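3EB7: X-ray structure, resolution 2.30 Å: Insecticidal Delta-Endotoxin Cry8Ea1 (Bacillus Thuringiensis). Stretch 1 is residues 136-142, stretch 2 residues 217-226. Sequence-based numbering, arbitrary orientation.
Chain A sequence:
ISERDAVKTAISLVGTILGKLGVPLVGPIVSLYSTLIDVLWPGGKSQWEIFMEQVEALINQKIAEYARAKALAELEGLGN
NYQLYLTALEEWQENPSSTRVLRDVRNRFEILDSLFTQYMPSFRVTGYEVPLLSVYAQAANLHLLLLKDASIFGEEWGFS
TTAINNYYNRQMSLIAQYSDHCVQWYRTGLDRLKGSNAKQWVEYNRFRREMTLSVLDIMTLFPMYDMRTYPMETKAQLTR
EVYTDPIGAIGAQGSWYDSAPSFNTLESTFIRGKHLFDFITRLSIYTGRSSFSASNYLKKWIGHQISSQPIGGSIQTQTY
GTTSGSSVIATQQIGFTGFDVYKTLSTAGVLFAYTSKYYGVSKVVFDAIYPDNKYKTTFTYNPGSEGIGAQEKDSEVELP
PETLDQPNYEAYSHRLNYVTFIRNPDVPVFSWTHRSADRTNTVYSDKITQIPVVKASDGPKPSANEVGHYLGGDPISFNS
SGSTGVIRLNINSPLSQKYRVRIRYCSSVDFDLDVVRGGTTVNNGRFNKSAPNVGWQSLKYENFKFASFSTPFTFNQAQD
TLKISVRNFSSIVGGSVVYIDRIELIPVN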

# COMPACT_ATOMS: atom_id res chain seq x y z
N TYR A 136 -1.54 -1.47 17.32
CA TYR A 136 -2.66 -2.38 17.12
C TYR A 136 -2.53 -3.18 15.83
O TYR A 136 -2.65 -4.40 15.85
CB TYR A 136 -3.95 -1.60 17.15
CG TYR A 136 -5.18 -2.45 16.96
CD1 TYR A 136 -5.98 -2.81 18.05
CD2 TYR A 136 -5.56 -2.90 15.67
CE1 TYR A 136 -7.11 -3.58 17.87
CE2 TYR A 136 -6.69 -3.69 15.49
CZ TYR A 136 -7.47 -4.01 16.58
OH TYR A 136 -8.62 -4.78 16.41
N ALA A 137 -2.27 -2.51 14.71
CA ALA A 137 -2.05 -3.18 13.40
C ALA A 137 -0.92 -4.23 13.37
O ALA A 137 -1.07 -5.34 12.82
CB ALA A 137 -1.85 -2.12 12.25
N GLN A 138 0.21 -3.90 13.98
CA GLN A 138 1.31 -4.82 14.04
C GLN A 138 1.05 -5.99 14.98
O GLN A 138 1.43 -7.14 14.67
CB GLN A 138 2.62 -4.07 14.38
CG GLN A 138 3.05 -3.02 13.34
CD GLN A 138 3.24 -3.61 11.92
OE1 GLN A 138 2.86 -2.98 10.91
NE2 GLN A 138 3.78 -4.81 11.84
N ALA A 139 0.38 -5.75 16.11
CA ALA A 139 0.01 -6.85 17.02
C ALA A 139 -1.06 -7.79 16.42
O ALA A 139 -0.97 -9.04 16.52
CB ALA A 139 -0.45 -6.29 18.37
N ALA A 140 -2.08 -7.17 15.82
CA ALA A 140 -3.15 -7.90 15.11
C ALA A 140 -2.51 -8.81 14.08
O ALA A 140 -2.80 -10.01 14.05
CB ALA A 140 -4.13 -6.91 14.42
N ASN A 141 -1.62 -8.23 13.26
CA ASN A 141 -0.89 -8.99 12.23
C ASN A 141 -0.25 -10.26 12.81
O ASN A 141 -0.47 -11.37 12.32
CB ASN A 141 0.15 -8.08 11.55
CG ASN A 141 1.00 -8.82 10.51
OD1 ASN A 141 2.24 -8.88 10.62
ND2 ASN A 141 0.36 -9.35 9.50
N LEU A 142 0.54 -10.09 13.87
CA LEU A 142 1.17 -11.22 14.54
C LEU A 142 0.19 -12.30 14.98
O LEU A 142 0.45 -13.51 14.78
CB LEU A 142 2.00 -10.73 15.73
CG LEU A 142 3.31 -10.03 15.39
CD1 LEU A 142 3.98 -9.51 16.69
CD2 LEU A 142 4.29 -10.92 14.56
N ASP A 217 -1.52 -1.05 4.69
CA ASP A 217 -0.76 -2.02 3.85
C ASP A 217 -0.65 -3.40 4.50
O ASP A 217 -0.82 -4.41 3.81
CB ASP A 217 0.65 -1.49 3.46
CG ASP A 217 0.59 -0.35 2.37
OD1 ASP A 217 -0.55 -0.09 1.84
OD2 ASP A 217 1.67 0.28 2.07
N ILE A 218 -0.37 -3.47 5.80
CA ILE A 218 -0.29 -4.81 6.42
C ILE A 218 -1.69 -5.47 6.58
O ILE A 218 -1.86 -6.66 6.41
CB ILE A 218 0.52 -4.86 7.77
CG1 ILE A 218 0.89 -6.31 8.11
CG2 ILE A 218 -0.25 -4.22 8.93
CD1 ILE A 218 1.69 -7.01 7.02
N MET A 219 -2.68 -4.65 6.90
CA MET A 219 -4.05 -5.11 7.05
C MET A 219 -4.55 -5.72 5.73
O MET A 219 -5.24 -6.73 5.73
CB MET A 219 -4.90 -3.94 7.57
CG MET A 219 -6.40 -4.21 7.67
SD MET A 219 -7.27 -3.74 6.15
CE MET A 219 -6.61 -2.14 5.77
N THR A 220 -4.18 -5.11 4.60
CA THR A 220 -4.57 -5.59 3.26
C THR A 220 -4.18 -7.07 3.07
O THR A 220 -4.86 -7.81 2.36
CB THR A 220 -3.94 -4.70 2.12
OG1 THR A 220 -4.30 -3.35 2.32
CG2 THR A 220 -4.43 -5.11 0.74
N LEU A 221 -3.11 -7.50 3.73
CA LEU A 221 -2.59 -8.86 3.54
C LEU A 221 -3.29 -9.90 4.43
O LEU A 221 -3.15 -11.12 4.21
CB LEU A 221 -1.07 -8.88 3.72
CG LEU A 221 -0.25 -7.87 2.90
CD1 LEU A 221 1.20 -7.93 3.30
CD2 LEU A 221 -0.35 -8.19 1.41
N PHE A 222 -4.05 -9.42 5.44
CA PHE A 222 -4.71 -10.30 6.43
C PHE A 222 -5.50 -11.48 5.83
O PHE A 222 -5.45 -12.58 6.38
CB PHE A 222 -5.61 -9.51 7.39
CG PHE A 222 -4.86 -8.66 8.40
CD1 PHE A 222 -5.56 -7.76 9.21
CD2 PHE A 222 -3.46 -8.76 8.55
CE1 PHE A 222 -4.91 -6.98 10.14
CE2 PHE A 222 -2.80 -7.98 9.50
CZ PHE A 222 -3.52 -7.07 10.28
N PRO A 223 -6.27 -11.24 4.73
CA PRO A 223 -7.05 -12.37 4.15
C PRO A 223 -6.20 -13.51 3.62
O PRO A 223 -6.67 -14.66 3.55
CB PRO A 223 -7.81 -11.70 2.98
CG PRO A 223 -7.84 -10.22 3.34
CD PRO A 223 -6.53 -9.97 4.02
N MET A 224 -4.97 -13.22 3.22
CA MET A 224 -4.12 -14.25 2.65
C MET A 224 -3.46 -15.11 3.74
O MET A 224 -2.69 -16.04 3.43
CB MET A 224 -3.09 -13.69 1.68
CG MET A 224 -3.64 -13.30 0.29
SD MET A 224 -4.76 -11.87 0.37
CE MET A 224 -3.60 -10.49 0.27
N TYR A 225 -3.78 -14.83 5.01
CA TYR A 225 -3.35 -15.73 6.11
C TYR A 225 -4.32 -16.87 6.31
O TYR A 225 -4.08 -17.75 7.14
CB TYR A 225 -3.18 -14.99 7.42
CG TYR A 225 -2.20 -13.86 7.40
CD1 TYR A 225 -2.25 -12.87 8.40
CD2 TYR A 225 -1.22 -13.75 6.37
CE1 TYR A 225 -1.37 -11.82 8.41
CE2 TYR A 225 -0.33 -12.69 6.35
CZ TYR A 225 -0.41 -11.72 7.38
OH TYR A 225 0.46 -10.69 7.39
N ASP A 226 -5.43 -16.84 5.58
CA ASP A 226 -6.39 -17.92 5.49
C ASP A 226 -5.83 -19.01 4.56
O ASP A 226 -5.76 -18.84 3.34
CB ASP A 226 -7.71 -17.36 4.96
CG ASP A 226 -8.79 -18.40 4.80
OD1 ASP A 226 -9.87 -17.96 4.41
OD2 ASP A 226 -8.62 -19.61 5.07

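The polar part of this contact comes down to a single hydrogen bond. N141 ND2 donates to Y225 OH at 2.5 Å, a short separation, with an N-H...O angle of 135° that is well bent from linear. The two residues reach the bond differently. The CA-to-CB bond of Y225 points toward the helix of stretch 1, whereas that of N141 points sideways, and its t rotamer (chi1 177°) carries the amide into the other stretch. ND2 lies at the edge of the Y225 ring, near its plane, as expected for a partner of the phenolic oxygen.

The same amide nitrogen is also packed against hydrocarbon. N141 ND2 sits 3.4 Å from I218 CG1 and 3.4 Å from F222 CE2, the latter approach being at the ring edge. N141 is the centre of the contact: it has the largest area covered and makes the one hydrogen bond across it, and it shows how a buried amide can spend one polar bond while otherwise serving as packing volume.

Apolar packing lies beside this amide and is looser. A137 CB meets I218 CG2 at 4.2 Å, and A140 CB lies 4.2 Å from F222 CZ. The backbones approach closely here: the CA atoms of A137 and M219 are 6.9 Å apart, and those of N141 and F222 7.1 Å. M219 nevertheless adds little, because its side chain leads away.

Two oxygens complete the packing without cross-stretch hydrogen bonds. A137 O, which accepts the helical bond from N141 N at 3.0 Å, lies 3.9 Å from F222 CZ at the ring edge. Q138 starts out pointing away, yet its side chain folds back through two m torsions to place OE1 3.9 Å from I218 CG2. The rule to read here is one short, bent polar link set among modest van der Waals contacts.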